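PDB 4CZW: PAN2-PAN3 deadenylation complex catalytic subunit pan2 from Neurospora crassa, which probably shortens mRNA poly(A) tails as the exonuclease subunit of the PAN deadenylation complex, represented here by its nuclease domain and a ubiquitin-protease-like domain. Local coordinates for residues I573-I583 / F627-Y635. Numbering follows the deposited sequence.
Sequences IFMKPPSQRKI and FHDVLEALY
Tyr-635, which follows helix 627-634, reaches into the loop 573-583. With CG anti to the carbonyl carbon (chi1 -65°), the ring leaves CB toward the loop. Lys-576 CB lies over one face, beside CD1 and CE1, and its position 4.0 Å from the ring centroid and 19° off the normal defines a CH-pi contact. On the way to the tip, CE2 and CZ meet Ile-583 CD1, which lies 3.6 Å from CZ. The hydroxyl OH donates to Phe-574 O at 3.0 Å, in the carbonyl plane and on a lone pair, and weakly accepts Lys-576 N at 3.4 Å; OH also sits 3.3 Å from Arg-581 O. The two bonds hold the peptide groups before and after Met-575, the second only weakly, at the end of the inverse gamma turn centred on Phe-574. Replacing the tyrosine by alanine would remove hydroxyl and ring, and is likely to leave Phe-574 O and Lys-576 N without this partner and to open a gap between Lys-576 and Ile-583. Alongside, Leu-631 CD2 packs on Met-575 O at 3.6 Å, while Phe-574 CD1 meets Leu-634 CD1 at 3.8 Å. Phe-574 CE1 approaches the edge of the Phe-627 ring, the planes inclined at 54°. The contact thus joins the C-terminal helix to the loop between helices 570-573 and 585-592; Phe-574 and Leu-634 also touch helix 585-592, and Phe-627 packs on helix 604-623, edge-to-face with Tyr-618.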
ATOM      1  N   ILE A 573      -0.956 -18.419  24.530  1.00 47.63           N
ATOM      2  CA  ILE A 573      -1.202 -18.439  25.968  1.00 42.85           C
ATOM      3  C   ILE A 573      -0.870 -19.791  26.594  1.00 48.29           C
ATOM      4  O   ILE A 573      -0.147 -19.862  27.589  1.00 53.76           O
ATOM      5  CB  ILE A 573      -2.670 -18.088  26.281  1.00 44.05           C
ATOM      6  CG1 ILE A 573      -2.925 -16.599  26.042  1.00 40.20           C
ATOM      7  CG2 ILE A 573      -3.013 -18.451  27.710  1.00 50.42           C
ATOM      8  CD1 ILE A 573      -4.350 -16.172  26.321  1.00 42.93           C
ATOM      9  N   PHE A 574      -1.391 -20.863  26.004  1.00 53.14           N
ATOM     10  CA  PHE A 574      -1.194 -22.199  26.555  1.00 54.55           C
ATOM     11  C   PHE A 574       0.052 -22.881  25.997  1.00 55.29           C
ATOM     12  O   PHE A 574      -0.008 -24.013  25.518  1.00 62.15           O
ATOM     13  CB  PHE A 574      -2.429 -23.064  26.300  1.00 49.20           C
ATOM     14  CG  PHE A 574      -3.626 -22.656  27.111  1.00 48.72           C
ATOM     15  CD1 PHE A 574      -3.739 -23.037  28.437  1.00 46.20           C
ATOM     16  CD2 PHE A 574      -4.632 -21.887  26.549  1.00 41.91           C
ATOM     17  CE1 PHE A 574      -4.836 -22.660  29.189  1.00 44.72           C
ATOM     18  CE2 PHE A 574      -5.731 -21.508  27.296  1.00 45.88           C
ATOM     19  CZ  PHE A 574      -5.834 -21.895  28.618  1.00 45.98           C
HETATM   20  N   MSE A 575       1.177 -22.180  26.066  1.00 60.94           N
HETATM   21  CA  MSE A 575       2.468 -22.762  25.725  1.00 64.04           C
HETATM   22  C   MSE A 575       3.341 -22.880  26.964  1.00 63.90           C
HETATM   23  O   MSE A 575       3.376 -21.973  27.793  1.00 68.34           O
HETATM   24  CB  MSE A 575       3.195 -21.920  24.674  1.00 66.11           C
HETATM   25  CG  MSE A 575       2.625 -21.998  23.274  1.00 64.74           C
HETATM   26 SE   MSE A 575       3.801 -21.122  21.985  1.00 87.37          SE
HETATM   27  CE  MSE A 575       4.060 -19.426  22.912  1.00 48.16           C
ATOM     28  N   LYS A 576       4.041 -24.001  27.095  1.00 68.33           N
ATOM     29  CA  LYS A 576       5.089 -24.100  28.098  1.00 84.97           C
ATOM     30  C   LYS A 576       6.336 -23.467  27.492  1.00 86.21           C
ATOM     31  O   LYS A 576       6.838 -23.943  26.475  1.00 87.37           O
ATOM     32  CB  LYS A 576       5.336 -25.549  28.518  1.00 81.52           C
ATOM     33  CG  LYS A 576       5.700 -25.703  29.991  1.00 79.93           C
ATOM     34  CD  LYS A 576       5.816 -27.164  30.407  1.00 88.97           C
ATOM     35  CE  LYS A 576       7.228 -27.702  30.208  1.00 99.25           C
ATOM     36  NZ  LYS A 576       7.628 -27.790  28.776  1.00 80.52           N
ATOM     37  N   PRO A 577       6.831 -22.387  28.120  1.00 98.67           N
ATOM     38  CA  PRO A 577       7.801 -21.420  27.586  1.00100.18           C
ATOM     39  C   PRO A 577       8.924 -21.967  26.681  1.00109.49           C
ATOM     40  O   PRO A 577       9.137 -21.383  25.618  1.00117.24           O
ATOM     41  CB  PRO A 577       8.389 -20.799  28.858  1.00100.85           C
ATOM     42  CG  PRO A 577       7.253 -20.824  29.815  1.00 98.47           C
ATOM     43  CD  PRO A 577       6.487 -22.091  29.524  1.00104.35           C
ATOM     44  N   PRO A 578       9.625 -23.050  27.071  1.00105.85           N
ATOM     45  CA  PRO A 578      10.759 -23.410  26.206  1.00105.16           C
ATOM     46  C   PRO A 578      10.368 -24.131  24.915  1.00105.08           C
ATOM     47  O   PRO A 578      11.030 -23.946  23.892  1.00118.09           O
ATOM     48  CB  PRO A 578      11.596 -24.346  27.096  1.00101.97           C
ATOM     49  CG  PRO A 578      11.016 -24.231  28.480  1.00 95.37           C
ATOM     50  CD  PRO A 578       9.581 -23.903  28.271  1.00 97.40           C
ATOM     51  N   SER A 579       9.311 -24.936  24.965  1.00101.00           N
ATOM     52  CA  SER A 579       8.967 -25.846  23.874  1.00102.99           C
ATOM     53  C   SER A 579       8.647 -25.154  22.548  1.00102.52           C
ATOM     54  O   SER A 579       8.994 -25.667  21.482  1.00110.72           O
ATOM     55  CB  SER A 579       7.782 -26.723  24.283  1.00 92.49           C
ATOM     56  OG  SER A 579       7.439 -27.631  23.250  1.00 90.22           O
ATOM     57  N   GLN A 580       7.972 -24.009  22.624  1.00 98.86           N
ATOM     58  CA  GLN A 580       7.523 -23.263  21.443  1.00106.63           C
ATOM     59  C   GLN A 580       6.554 -24.067  20.574  1.00110.70           C
ATOM     60  O   GLN A 580       6.286 -23.699  19.429  1.00107.51           O
ATOM     61  CB  GLN A 580       8.718 -22.806  20.598  1.00116.93           C
ATOM     62  CG  GLN A 580       9.607 -21.776  21.269  1.00114.24           C
ATOM     63  CD  GLN A 580      10.775 -21.365  20.393  1.00123.42           C
ATOM     64  OE1 GLN A 580      11.075 -22.018  19.393  1.00129.40           O
ATOM     65  NE2 GLN A 580      11.437 -20.275  20.763  1.00121.07           N
ATOM     66  N   ARG A 581       6.032 -25.160  21.120  1.00118.78           N
ATOM     67  CA  ARG A 581       5.038 -25.969  20.424  1.00106.18           C
ATOM     68  C   ARG A 581       3.639 -25.563  20.866  1.00 94.49           C
ATOM     69  O   ARG A 581       3.379 -25.396  22.057  1.00 87.24           O
ATOM     70  CB  ARG A 581       5.271 -27.460  20.684  1.00103.37           C
ATOM     71  CG  ARG A 581       6.547 -28.010  20.063  1.00121.57           C
ATOM     72  CD  ARG A 581       6.710 -29.496  20.352  1.00133.34           C
ATOM     73  NE  ARG A 581       7.925 -30.043  19.754  1.00145.74           N
ATOM     74  CZ  ARG A 581       8.330 -31.301  19.901  1.00147.89           C
ATOM     75  NH1 ARG A 581       7.617 -32.150  20.627  1.00136.82           N
ATOM     76  NH2 ARG A 581       9.451 -31.710  19.319  1.00151.13           N
ATOM     77  N   LYS A 582       2.738 -25.405  19.901  1.00 89.32           N
ATOM     78  CA  LYS A 582       1.394 -24.920  20.189  1.00 83.34           C
ATOM     79  C   LYS A 582       0.371 -26.050  20.236  1.00 75.43           C
ATOM     80  O   LYS A 582       0.391 -26.960  19.407  1.00 77.71           O
ATOM     81  CB  LYS A 582       0.977 -23.877  19.150  1.00 84.13           C
ATOM     82  CG  LYS A 582       1.903 -22.672  19.095  1.00 79.52           C
ATOM     83  CD  LYS A 582       1.504 -21.711  17.989  1.00 79.70           C
ATOM     84  CE  LYS A 582       2.431 -20.508  17.951  1.00 92.36           C
ATOM     85  NZ  LYS A 582       2.375 -19.728  19.218  1.00 77.06           N
ATOM     86  N   ILE A 583      -0.523 -25.980  21.217  1.00 65.98           N
ATOM     87  CA  ILE A 583      -1.564 -26.984  21.391  1.00 56.20           C
ATOM     88  C   ILE A 583      -2.739 -26.704  20.458  1.00 55.09           C
ATOM     89  O   ILE A 583      -3.078 -25.548  20.204  1.00 55.01           O
ATOM     90  CB  ILE A 583      -2.063 -27.029  22.853  1.00 60.64           C
ATOM     91  CG1 ILE A 583      -0.881 -27.086  23.822  1.00 64.74           C
ATOM     92  CG2 ILE A 583      -2.986 -28.217  23.076  1.00 59.49           C
ATOM     93  CD1 ILE A 583      -0.072 -28.362  23.726  1.00 68.35           C
ATOM     94  N   PHE A 627      -2.955 -22.116  37.333  1.00 46.74           N
ATOM     95  CA  PHE A 627      -2.561 -22.151  35.926  1.00 45.34           C
ATOM     96  C   PHE A 627      -1.266 -22.925  35.695  1.00 46.79           C
ATOM     97  O   PHE A 627      -1.132 -23.629  34.693  1.00 54.24           O
ATOM     98  CB  PHE A 627      -2.413 -20.733  35.370  1.00 49.82           C
ATOM     99  CG  PHE A 627      -1.939 -20.696  33.945  1.00 48.91           C
ATOM    100  CD1 PHE A 627      -2.768 -21.112  32.917  1.00 43.30           C
ATOM    101  CD2 PHE A 627      -0.664 -20.254  33.634  1.00 43.77           C
ATOM    102  CE1 PHE A 627      -2.337 -21.087  31.605  1.00 41.09           C
ATOM    103  CE2 PHE A 627      -0.226 -20.224  32.323  1.00 47.54           C
ATOM    104  CZ  PHE A 627      -1.064 -20.641  31.308  1.00 44.65           C
ATOM    105  N   HIS A 628      -0.314 -22.785  36.612  1.00 52.64           N
ATOM    106  CA  HIS A 628       0.959 -23.488  36.495  1.00 52.64           C
ATOM    107  C   HIS A 628       0.754 -24.998  36.495  1.00 56.72           C
ATOM    108  O   HIS A 628       1.366 -25.717  35.707  1.00 55.13           O
ATOM    109  CB  HIS A 628       1.906 -23.091  37.629  1.00 53.19           C
ATOM    110  CG  HIS A 628       3.164 -23.901  37.674  1.00 62.91           C
ATOM    111  ND1 HIS A 628       4.164 -23.776  36.735  1.00 73.32           N
ATOM    112  CD2 HIS A 628       3.580 -24.855  38.541  1.00 61.25           C
ATOM    113  CE1 HIS A 628       5.145 -24.613  37.025  1.00 78.28           C
ATOM    114  NE2 HIS A 628       4.814 -25.280  38.115  1.00 83.16           N
ATOM    115  N   ASP A 629      -0.116 -25.469  37.382  1.00 53.27           N
ATOM    116  CA  ASP A 629      -0.411 -26.892  37.487  1.00 52.68           C
ATOM    117  C   ASP A 629      -1.132 -27.402  36.244  1.00 51.19           C
ATOM    118  O   ASP A 629      -0.859 -28.503  35.765  1.00 52.09           O
ATOM    119  CB  ASP A 629      -1.248 -27.171  38.736  1.00 55.70           C
ATOM    120  CG  ASP A 629      -0.513 -26.827  40.018  1.00 69.88           C
ATOM    121  OD1 ASP A 629       0.725 -26.991  40.056  1.00 55.77           O
ATOM    122  OD2 ASP A 629      -1.172 -26.390  40.985  1.00 64.61           O
ATOM    123  N   VAL A 630      -2.053 -26.596  35.726  1.00 51.16           N
ATOM    124  CA  VAL A 630      -2.795 -26.952  34.521  1.00 51.15           C
ATOM    125  C   VAL A 630      -1.866 -27.018  33.312  1.00 53.13           C
ATOM    126  O   VAL A 630      -1.932 -27.955  32.515  1.00 51.33           O
ATOM    127  CB  VAL A 630      -3.932 -25.946  34.243  1.00 48.37           C
ATOM    128  CG1 VAL A 630      -4.559 -26.208  32.881  1.00 42.42           C
ATOM    129  CG2 VAL A 630      -4.982 -26.014  35.341  1.00 43.85           C
ATOM    130  N   LEU A 631      -0.996 -26.020  33.191  1.00 53.84           N
ATOM    131  CA  LEU A 631      -0.054 -25.949  32.080  1.00 55.72           C
ATOM    132  C   LEU A 631       0.903 -27.138  32.093  1.00 57.03           C
ATOM    133  O   LEU A 631       1.272 -27.660  31.042  1.00 58.34           O
ATOM    134  CB  LEU A 631       0.727 -24.634  32.128  1.00 50.94           C
ATOM    135  CG  LEU A 631       1.564 -24.292  30.894  1.00 59.15           C
ATOM    136  CD1 LEU A 631       0.695 -24.293  29.646  1.00 51.57           C
ATOM    137  CD2 LEU A 631       2.248 -22.946  31.070  1.00 64.80           C
ATOM    138  N   GLU A 632       1.298 -27.564  33.289  1.00 57.20           N
ATOM    139  CA  GLU A 632       2.145 -28.742  33.443  1.00 61.27           C
ATOM    140  C   GLU A 632       1.397 -30.005  33.035  1.00 59.99           C
ATOM    141  O   GLU A 632       1.961 -30.899  32.403  1.00 65.93           O
ATOM    142  CB  GLU A 632       2.639 -28.872  34.886  1.00 63.34           C
ATOM    143  CG  GLU A 632       3.678 -27.839  35.293  1.00 72.73           C
ATOM    144  CD  GLU A 632       4.998 -28.019  34.569  1.00 90.61           C
ATOM    145  OE1 GLU A 632       5.295 -29.152  34.136  1.00 90.58           O
ATOM    146  OE2 GLU A 632       5.743 -27.025  34.436  1.00 90.09           O
ATOM    147  N   ALA A 633       0.121 -30.070  33.401  1.00 52.87           N
ATOM    148  CA  ALA A 633      -0.713 -31.225  33.096  1.00 53.96           C
ATOM    149  C   ALA A 633      -0.943 -31.361  31.594  1.00 54.60           C
ATOM    150  O   ALA A 633      -1.041 -32.470  31.071  1.00 59.22           O
ATOM    151  CB  ALA A 633      -2.040 -31.125  33.829  1.00 52.35           C
ATOM    152  N   LEU A 634      -1.028 -30.224  30.908  1.00 58.60           N
ATOM    153  CA  LEU A 634      -1.190 -30.204  29.458  1.00 60.63           C
ATOM    154  C   LEU A 634      -0.006 -30.857  28.755  1.00 64.87           C
ATOM    155  O   LEU A 634      -0.156 -31.447  27.685  1.00 63.81           O
ATOM    156  CB  LEU A 634      -1.362 -28.769  28.956  1.00 54.89           C
ATOM    157  CG  LEU A 634      -2.787 -28.222  28.867  1.00 54.09           C
ATOM    158  CD1 LEU A 634      -2.768 -26.721  28.630  1.00 56.64           C
ATOM    159  CD2 LEU A 634      -3.553 -28.927  27.758  1.00 45.83           C
ATOM    160  N   TYR A 635       1.171 -30.752  29.361  1.00 71.76           N
ATOM    161  CA  TYR A 635       2.378 -31.317  28.774  1.00 74.53           C
ATOM    162  C   TYR A 635       2.888 -32.505  29.588  1.00 87.67           C
ATOM    163  O   TYR A 635       3.788 -32.368  30.417  1.00 92.12           O
ATOM    164  CB  TYR A 635       3.465 -30.244  28.653  1.00 82.83           C
ATOM    165  CG  TYR A 635       3.124 -29.122  27.689  1.00 77.65           C
ATOM    166  CD1 TYR A 635       2.402 -28.012  28.109  1.00 74.08           C
ATOM    167  CD2 TYR A 635       3.531 -29.172  26.360  1.00 78.68           C
ATOM    168  CE1 TYR A 635       2.091 -26.985  27.233  1.00 70.59           C
ATOM    169  CE2 TYR A 635       3.224 -28.149  25.477  1.00 77.75           C
ATOM    170  CZ  TYR A 635       2.504 -27.059  25.919  1.00 76.78           C
ATOM    171  OH  TYR A 635       2.197 -26.039  25.045  1.00 71.42           O
TER